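PDB 6ABX: citrate synthase from Metallosphaera sedula, which probably catalyses the condensation of oxaloacetate with acetyl-CoA and water to citrate and free CoA, an entry step of the tricarboxylic acid cycle. Local coordinates for residues Arg254-Thr258 with Met259-Ala263; Leu27-Gly31 with Tyr32-Asp36; Ser172-Leu175 with His176-His179. One frame throughout, in Å; residues are numbered along the deposited sequence.

Contact 1 (Arg254-Thr258 with Met259-Ala263); sequences RIYKT and MDPRA
Asp260 OD1 sits 3.6 Å from Tyr256 CE2 and accepts two N-H groups of Arg262. The backbone Arg262 N reaches it at 2.9 Å from above the carboxylate plane, while Arg262 NE comes in on the syn lone pair at 3.0 Å, almost straight at 174°. The second carboxylate oxygen completes a side-on salt bridge, with Arg262 NH1 2.8 Å from Asp260 OD2. A short acid suits the place because one group can cap the first turn of helix 261-270 and hold a guanidinium at once. Asp260 CG lies anti to the backbone N (chi1 179°), which swings the carboxylate forward over the start of the helix, and Arg262 folds back to it through a bend at chi3 (-67°). Held by NE and NH1, the guanidinium has its rotation fixed, and NH2 hydrogen-bonds a bound citrate. Val306 N donates to Asp260 OD2 as well. Replacing the carboxylate with the methyl of an alanine is likely to leave Arg262 N and Val306 N without their acceptor and the guanidinium less firmly oriented.

Tyr256, in the loop before the helix, faces the capped end. Over one face of its ring stands Pro261 CD, 3.6 Å from the centroid, a CH-pi contact; with no N-H to place, proline fits the first turn of a helix and offers this CH group to the ring. Arg262 NH1 approaches the ring edge, 4.1 Å from Tyr256 CE2. The para hydroxyl suits the place, since it reaches His179 NE2, itself on an oxaloacetate-binding residue, in a hydrogen bond. The arrangement is an aspartate N-cap whose carboxylate also orients a substrate-binding arginine, here Arg262 of the oxaloacetate site in a citrate synthase fold.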
loop_
_atom_site.group_PDB
_atom_site.type_symbol
_atom_site.label_atom_id
_atom_site.label_comp_id
_atom_site.label_asym_id
_atom_site.label_seq_id
_atom_site.Cartn_x
_atom_site.Cartn_y
_atom_site.Cartn_z
ATOM N N ARG A 254 -0.665 -22.489 3.654
ATOM C CA ARG A 254 -1.336 -22.150 4.845
ATOM C C ARG A 254 -2.815 -22.569 4.718
ATOM O O ARG A 254 -3.450 -22.685 5.741
ATOM C CB ARG A 254 -1.092 -20.661 5.124
ATOM C CG ARG A 254 0.385 -20.258 5.105
ATOM C CD ARG A 254 0.718 -18.945 5.810
ATOM N NE ARG A 254 2.142 -18.628 5.717
ATOM C CZ ARG A 254 2.861 -18.022 6.662
ATOM N NH1 ARG A 254 2.285 -17.606 7.778
ATOM N NH2 ARG A 254 4.162 -17.850 6.494
ATOM N N ILE A 255 -3.331 -22.903 3.512
ATOM C CA ILE A 255 -4.803 -22.992 3.306
ATOM C C ILE A 255 -5.250 -24.358 2.755
ATOM O O ILE A 255 -6.101 -25.021 3.347
ATOM C CB ILE A 255 -5.317 -21.831 2.428
ATOM C CG1 ILE A 255 -5.145 -20.477 3.128
ATOM C CG2 ILE A 255 -6.770 -22.077 2.047
ATOM C CD1 ILE A 255 -4.703 -19.363 2.214
ATOM N N TYR A 256 -4.725 -24.801 1.609
ATOM C CA TYR A 256 -5.178 -26.066 1.072
ATOM C C TYR A 256 -4.515 -27.218 1.814
ATOM O O TYR A 256 -3.317 -27.181 2.041
ATOM C CB TYR A 256 -4.935 -26.167 -0.439
ATOM C CG TYR A 256 -5.758 -25.186 -1.223
ATOM C CD1 TYR A 256 -7.118 -25.359 -1.369
ATOM C CD2 TYR A 256 -5.169 -24.127 -1.871
ATOM C CE1 TYR A 256 -7.890 -24.446 -2.062
ATOM C CE2 TYR A 256 -5.920 -23.203 -2.563
ATOM C CZ TYR A 256 -7.285 -23.378 -2.680
ATOM O OH TYR A 256 -8.029 -22.467 -3.355
ATOM N N LYS A 257 -5.321 -28.234 2.143
ATOM C CA LYS A 257 -4.833 -29.407 2.854
ATOM C C LYS A 257 -4.814 -30.590 1.888
ATOM O O LYS A 257 -4.751 -31.730 2.287
ATOM C CB LYS A 257 -5.682 -29.571 4.124
ATOM C CG LYS A 257 -5.393 -28.523 5.204
ATOM C CD LYS A 257 -3.911 -28.133 5.299
ATOM C CE LYS A 257 -3.561 -27.043 6.294
ATOM N NZ LYS A 257 -4.566 -25.952 6.327
ATOM N N THR A 258 -4.815 -30.259 0.592
ATOM C CA THR A 258 -4.678 -31.159 -0.491
ATOM C C THR A 258 -4.093 -30.351 -1.660
ATOM O O THR A 258 -3.714 -29.193 -1.478
ATOM C CB THR A 258 -6.020 -31.826 -0.799
ATOM O OG1 THR A 258 -5.728 -32.934 -1.657
ATOM C CG2 THR A 258 -7.004 -30.862 -1.421
ATOM N N MET A 259 -3.982 -30.985 -2.819
ATOM C CA MET A 259 -3.458 -30.347 -4.053
ATOM C C MET A 259 -4.235 -29.045 -4.236
ATOM O O MET A 259 -5.441 -29.055 -4.102
ATOM C CB MET A 259 -3.698 -31.252 -5.270
ATOM C CG MET A 259 -3.211 -30.659 -6.596
ATOM S SD MET A 259 -1.569 -31.256 -7.016
ATOM C CE MET A 259 -1.336 -30.626 -8.677
ATOM N N ASP A 260 -3.535 -27.922 -4.435
ATOM C CA ASP A 260 -4.193 -26.665 -4.771
ATOM C C ASP A 260 -4.964 -26.871 -6.071
ATOM O O ASP A 260 -4.424 -27.307 -7.069
ATOM C CB ASP A 260 -3.127 -25.586 -4.867
ATOM C CG ASP A 260 -3.535 -24.172 -5.225
ATOM O OD1 ASP A 260 -4.627 -23.958 -5.796
ATOM O OD2 ASP A 260 -2.756 -23.284 -4.864
ATOM N N PRO A 261 -6.264 -26.527 -6.162
ATOM C CA PRO A 261 -6.994 -26.756 -7.410
ATOM C C PRO A 261 -6.397 -25.994 -8.602
ATOM O O PRO A 261 -6.469 -26.474 -9.744
ATOM C CB PRO A 261 -8.392 -26.188 -7.125
ATOM C CG PRO A 261 -8.214 -25.311 -5.904
ATOM C CD PRO A 261 -7.082 -25.933 -5.105
ATOM N N ARG A 262 -5.785 -24.838 -8.309
ATOM C CA ARG A 262 -5.167 -24.030 -9.369
ATOM C C ARG A 262 -3.951 -24.774 -9.920
ATOM O O ARG A 262 -3.678 -24.745 -11.137
ATOM C CB ARG A 262 -4.797 -22.650 -8.835
ATOM C CG ARG A 262 -5.964 -21.837 -8.285
ATOM C CD ARG A 262 -5.528 -20.607 -7.530
ATOM N NE ARG A 262 -4.824 -20.977 -6.308
ATOM C CZ ARG A 262 -4.248 -20.109 -5.488
ATOM N NH1 ARG A 262 -3.478 -20.557 -4.502
ATOM N NH2 ARG A 262 -4.355 -18.809 -5.716
ATOM N N ALA A 263 -3.219 -25.494 -9.058
ATOM C CA ALA A 263 -2.093 -26.314 -9.513
ATOM C C ALA A 263 -2.556 -27.484 -10.394
ATOM O O ALA A 263 -1.908 -27.838 -11.380
ATOM C CB ALA A 263 -1.280 -26.849 -8.330
#

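Contact 2 (Leu27-Gly31 with Tyr32-Asp36); sequences LYYRG and YSIFD
Strand residues 27-29 fold back antiparallel on 32-33, and the chain then enters helix 34-40. Tyr29 and Tyr32 make the hydrogen-bonded pair, with Tyr29 N to Tyr32 O and Tyr32 N to Tyr29 O both at 2.9 Å; Tyr28 and Ser33 form the non-hydrogen-bonded pair beyond. A type I' turn joins the strands, and Arg30 (phi 49°) and Gly31 (phi 88°) both take positive phi. Glycine suits the second of these well, having no CB to resist it. Past the strand pair, Ile34 N still reaches Leu27 O at 2.9 Å, tying the first turn of the helix to the strand.

Ile34 meets the other arm with both branches. With chi1 at -165°, CG1 extends opposite the backbone N, and its CD1 stands over a face of the Tyr29 ring, 4.0 Å from the centroid, in a CH-pi contact. The second branch, CG2, packs 3.9 Å from Leu27 CB. A beta-branched chain thus fills two directions at once. The Tyr29 hydroxyl is hydrogen-bonded to Met174 O and to Asp178 N. Tyr32 sets its ring edge near Tyr29 O, with Tyr32 CD2 3.5 Å from Arg30 O. Across the other face, Tyr28 CE2 runs 4.0 Å from Ser33 CB. Serine is apt there: its OG accepts a weak bond from Phe35 N at 3.2 Å and, through a water, is linked to Leu27 N. This is a beta hairpin with a two-residue type I' loop, whose second strand passes directly into a serine-capped helix.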
loop_
_atom_site.group_PDB
_atom_site.type_symbol
_atom_site.label_atom_id
_atom_site.label_comp_id
_atom_site.label_asym_id
_atom_site.label_seq_id
_atom_site.Cartn_x
_atom_site.Cartn_y
_atom_site.Cartn_z
ATOM N N LEU A 27 -12.374 -24.176 -5.071
ATOM C CA LEU A 27 -12.278 -22.719 -5.182
ATOM C C LEU A 27 -13.424 -22.282 -6.086
ATOM O O LEU A 27 -13.609 -22.875 -7.126
ATOM C CB LEU A 27 -10.935 -22.327 -5.793
ATOM C CG LEU A 27 -10.705 -20.848 -6.090
ATOM C CD1 LEU A 27 -10.710 -20.038 -4.802
ATOM C CD2 LEU A 27 -9.355 -20.714 -6.793
ATOM N N TYR A 28 -14.160 -21.271 -5.631
ATOM C CA TYR A 28 -15.308 -20.729 -6.365
ATOM C C TYR A 28 -15.194 -19.210 -6.503
ATOM O O TYR A 28 -14.830 -18.486 -5.571
ATOM C CB TYR A 28 -16.618 -21.064 -5.647
ATOM C CG TYR A 28 -16.863 -22.528 -5.440
ATOM C CD1 TYR A 28 -16.194 -23.203 -4.441
ATOM C CD2 TYR A 28 -17.689 -23.233 -6.295
ATOM C CE1 TYR A 28 -16.375 -24.562 -4.248
ATOM C CE2 TYR A 28 -17.839 -24.606 -6.149
ATOM C CZ TYR A 28 -17.157 -25.262 -5.143
ATOM O OH TYR A 28 -17.317 -26.601 -4.913
ATOM N N TYR A 29 -15.564 -18.708 -7.687
ATOM C CA TYR A 29 -15.696 -17.294 -7.963
ATOM C C TYR A 29 -17.185 -17.002 -8.168
ATOM O O TYR A 29 -17.791 -17.533 -9.099
ATOM C CB TYR A 29 -14.965 -16.892 -9.248
ATOM C CG TYR A 29 -13.448 -16.874 -9.246
ATOM C CD1 TYR A 29 -12.675 -16.961 -8.102
ATOM C CD2 TYR A 29 -12.797 -16.752 -10.459
ATOM C CE1 TYR A 29 -11.285 -16.936 -8.141
ATOM C CE2 TYR A 29 -11.410 -16.741 -10.517
ATOM C CZ TYR A 29 -10.647 -16.845 -9.379
ATOM O OH TYR A 29 -9.263 -16.797 -9.477
ATOM N N ARG A 30 -17.772 -16.209 -7.282
ATOM C CA ARG A 30 -19.212 -15.864 -7.329
ATOM C C ARG A 30 -20.062 -17.114 -7.491
ATOM O O ARG A 30 -21.090 -17.075 -8.208
ATOM C CB ARG A 30 -19.469 -14.876 -8.451
ATOM C CG ARG A 30 -18.670 -13.596 -8.266
ATOM C CD ARG A 30 -19.541 -12.475 -7.783
ATOM N NE ARG A 30 -18.922 -11.145 -7.746
ATOM C CZ ARG A 30 -19.050 -10.328 -6.725
ATOM N NH1 ARG A 30 -19.823 -10.708 -5.710
ATOM N NH2 ARG A 30 -18.414 -9.154 -6.736
ATOM N N GLY A 31 -19.649 -18.172 -6.810
ATOM C CA GLY A 31 -20.372 -19.435 -6.745
ATOM C C GLY A 31 -20.062 -20.430 -7.838
ATOM O O GLY A 31 -20.517 -21.572 -7.785
ATOM N N TYR A 32 -19.311 -20.016 -8.861
ATOM C CA TYR A 32 -18.897 -20.908 -9.978
ATOM C C TYR A 32 -17.548 -21.579 -9.663
ATOM O O TYR A 32 -16.609 -20.932 -9.258
ATOM C CB TYR A 32 -18.794 -20.120 -11.283
ATOM C CG TYR A 32 -20.129 -19.580 -11.739
ATOM C CD1 TYR A 32 -21.013 -20.405 -12.404
ATOM C CD2 TYR A 32 -20.554 -18.308 -11.414
ATOM C CE1 TYR A 32 -22.246 -19.918 -12.810
ATOM C CE2 TYR A 32 -21.797 -17.820 -11.784
ATOM C CZ TYR A 32 -22.649 -18.641 -12.499
ATOM O OH TYR A 32 -23.894 -18.183 -12.900
ATOM N N SER A 33 -17.503 -22.888 -9.895
ATOM C CA SER A 33 -16.286 -23.668 -9.644
ATOM C C SER A 33 -15.152 -23.178 -10.554
ATOM O O SER A 33 -15.339 -23.006 -11.756
ATOM C CB SER A 33 -16.559 -25.112 -9.913
ATOM O OG SER A 33 -15.367 -25.836 -9.952
ATOM N N ILE A 34 -13.937 -23.047 -9.989
ATOM C CA ILE A 34 -12.797 -22.646 -10.801
ATOM C C ILE A 34 -12.543 -23.668 -11.915
ATOM O O ILE A 34 -12.083 -23.299 -12.982
ATOM C CB ILE A 34 -11.553 -22.425 -9.929
ATOM C CG1 ILE A 34 -10.462 -21.647 -10.690
ATOM C CG2 ILE A 34 -11.059 -23.750 -9.392
ATOM C CD1 ILE A 34 -10.854 -20.232 -11.093
ATOM N N PHE A 35 -12.847 -24.956 -11.672
ATOM C CA PHE A 35 -12.711 -25.977 -12.689
ATOM C C PHE A 35 -13.580 -25.674 -13.933
ATOM O O PHE A 35 -13.095 -25.785 -15.084
ATOM C CB PHE A 35 -12.953 -27.376 -12.112
ATOM C CG PHE A 35 -11.960 -27.818 -11.060
ATOM C CD1 PHE A 35 -10.740 -28.357 -11.409
ATOM C CD2 PHE A 35 -12.231 -27.634 -9.714
ATOM C CE1 PHE A 35 -9.826 -28.737 -10.428
ATOM C CE2 PHE A 35 -11.322 -28.027 -8.734
ATOM C CZ PHE A 35 -10.124 -28.596 -9.097
ATOM N N ASP A 36 -14.857 -25.313 -13.723
ATOM C CA ASP A 36 -15.749 -24.979 -14.792
ATOM C C ASP A 36 -15.325 -23.690 -15.501
ATOM O O ASP A 36 -15.344 -23.614 -16.721
ATOM C CB ASP A 36 -17.191 -24.825 -14.272
ATOM C CG ASP A 36 -17.839 -26.125 -13.824
ATOM O OD1 ASP A 36 -17.326 -27.169 -14.213
ATOM O OD2 ASP A 36 -18.828 -26.059 -13.039
HETATM O O HOH W 1 -13.841 -25.918 -7.151
#

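Contact 3 (Ser172-Leu175 with His176-His179); sequences SLML and HMDH
A type I turn from Met174 to Met177 carries the chain out of helix 163-174 and into the loop that carries His179, an oxaloacetate-binding residue. Its closing bond runs from Met177 N to Met174 O at 3.2 Å. One residue earlier, His176 N takes Leu173 O at 2.9 Å. The side chain of His176 then adds a third bond: ND1 donates to Ser172 O at 2.8 Å, nearly straight at 170°, with the oxygen lying in the plane of the imidazole. Its CG stands anti to the carbonyl carbon (chi1 -73°), which turns the ring back along the helix to a carbonyl four residues earlier. Phe328 meets that ring edge-to-face. Met177, extended beyond CG, lays its thioether alongside Met174, its CE 4.2 Å from Met174 CG; two long, flexible methionines fit easily against helix 43-52. A water donates to Leu175 O at 2.7 Å and to Asp178 O at 2.8 Å, bridging the bend.

Because the imidazole donates from ND1, that nitrogen must carry hydrogen, and a buried carbonyl gains a partner from a side chain where the backbone turns away. The water satisfies two more oxygens, so the chain is held by polar bonds on its way to His179.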
loop_
_atom_site.group_PDB
_atom_site.type_symbol
_atom_site.label_atom_id
_atom_site.label_comp_id
_atom_site.label_asym_id
_atom_site.label_seq_id
_atom_site.Cartn_x
_atom_site.Cartn_y
_atom_site.Cartn_z
ATOM N N SER A 172 -4.299 -19.577 -17.155
ATOM C CA SER A 172 -3.382 -19.233 -16.139
ATOM C C SER A 172 -3.687 -17.881 -15.468
ATOM O O SER A 172 -3.610 -17.790 -14.223
ATOM C CB SER A 172 -1.964 -19.268 -16.669
ATOM O OG SER A 172 -1.753 -20.477 -17.348
ATOM N N LEU A 173 -4.121 -16.859 -16.235
ATOM C CA LEU A 173 -4.530 -15.591 -15.650
ATOM C C LEU A 173 -5.841 -15.738 -14.863
ATOM O O LEU A 173 -5.913 -15.234 -13.712
ATOM C CB LEU A 173 -4.676 -14.531 -16.749
ATOM C CG LEU A 173 -3.382 -14.151 -17.465
ATOM C CD1 LEU A 173 -3.679 -13.281 -18.670
ATOM C CD2 LEU A 173 -2.425 -13.465 -16.498
ATOM N N MET A 174 -6.848 -16.496 -15.370
ATOM C CA MET A 174 -8.134 -16.612 -14.620
ATOM C C MET A 174 -7.855 -17.219 -13.235
ATOM O O MET A 174 -8.427 -16.824 -12.197
ATOM C CB MET A 174 -9.177 -17.513 -15.352
ATOM C CG MET A 174 -9.762 -16.879 -16.581
ATOM S SD MET A 174 -11.078 -17.895 -17.407
ATOM C CE MET A 174 -10.067 -19.066 -18.269
ATOM N N LEU A 175 -6.915 -18.166 -13.166
ATOM C CA LEU A 175 -6.564 -18.870 -11.954
ATOM C C LEU A 175 -5.970 -17.957 -10.876
ATOM O O LEU A 175 -6.017 -18.372 -9.714
ATOM C CB LEU A 175 -5.564 -19.989 -12.224
ATOM C CG LEU A 175 -6.108 -21.162 -13.040
ATOM C CD1 LEU A 175 -5.035 -22.208 -13.308
ATOM C CD2 LEU A 175 -7.269 -21.804 -12.341
ATOM N N HIS A 176 -5.445 -16.792 -11.255
ATOM C CA HIS A 176 -4.818 -15.825 -10.356
ATOM C C HIS A 176 -5.706 -14.621 -9.992
ATOM O O HIS A 176 -5.243 -13.744 -9.271
ATOM C CB HIS A 176 -3.495 -15.348 -10.947
ATOM C CG HIS A 176 -2.414 -16.376 -10.892
ATOM N ND1 HIS A 176 -2.263 -17.335 -11.867
ATOM C CD2 HIS A 176 -1.427 -16.577 -9.996
ATOM C CE1 HIS A 176 -1.218 -18.110 -11.543
ATOM N NE2 HIS A 176 -0.723 -17.700 -10.368
ATOM N N MET A 177 -6.973 -14.550 -10.463
ATOM C CA MET A 177 -7.714 -13.315 -10.370
ATOM C C MET A 177 -8.118 -13.023 -8.924
ATOM O O MET A 177 -8.105 -11.846 -8.565
ATOM C CB MET A 177 -8.959 -13.365 -11.232
ATOM C CG MET A 177 -8.603 -13.152 -12.691
ATOM S SD MET A 177 -10.104 -13.289 -13.713
ATOM C CE MET A 177 -9.438 -12.882 -15.319
ATOM N N ASP A 178 -8.399 -14.055 -8.117
ATOM C CA ASP A 178 -8.730 -13.764 -6.736
ATOM C C ASP A 178 -8.441 -14.966 -5.843
ATOM O O ASP A 178 -8.571 -16.090 -6.283
ATOM C CB ASP A 178 -10.198 -13.387 -6.505
ATOM C CG ASP A 178 -10.387 -12.684 -5.162
ATOM O OD1 ASP A 178 -9.750 -11.619 -4.972
ATOM O OD2 ASP A 178 -11.066 -13.257 -4.268
ATOM N N HIS A 179 -8.160 -14.673 -4.557
ATOM C CA HIS A 179 -8.012 -15.785 -3.611
ATOM C C HIS A 179 -8.465 -15.340 -2.214
ATOM O O HIS A 179 -7.773 -15.609 -1.261
ATOM C CB HIS A 179 -6.623 -16.368 -3.661
ATOM C CG HIS A 179 -6.577 -17.820 -3.348
ATOM N ND1 HIS A 179 -5.855 -18.327 -2.282
ATOM C CD2 HIS A 179 -7.262 -18.863 -3.891
ATOM C CE1 HIS A 179 -6.029 -19.647 -2.225
ATOM N NE2 HIS A 179 -6.875 -20.020 -3.233
HETATM O O HOH W 2 -6.159 -17.101 -7.337
#

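How the contacts relate
From the N terminus, contact 2 comes first, a hairpin turning into helix 34-40; contact 3 follows at the exit of helix 163-174, and contact 1 at the entry to helix 261-270. Each is local in the chain, so the three stand in series, with none nested or crossing, yet in space they meet. Contact 2 packs on contact 1 through Phe35 CZ and Pro261 CB (3.6 Å), and Leu27 lies along Arg262. It meets contact 3 where Ile34 CG1 touches Leu175 CD2 (3.6 Å). Arg262 also runs beside Leu175 and His179. The hairpin is thereby joined to two segments that carry oxaloacetate-binding residues, and contacts 1 and 2 both reach the second subunit.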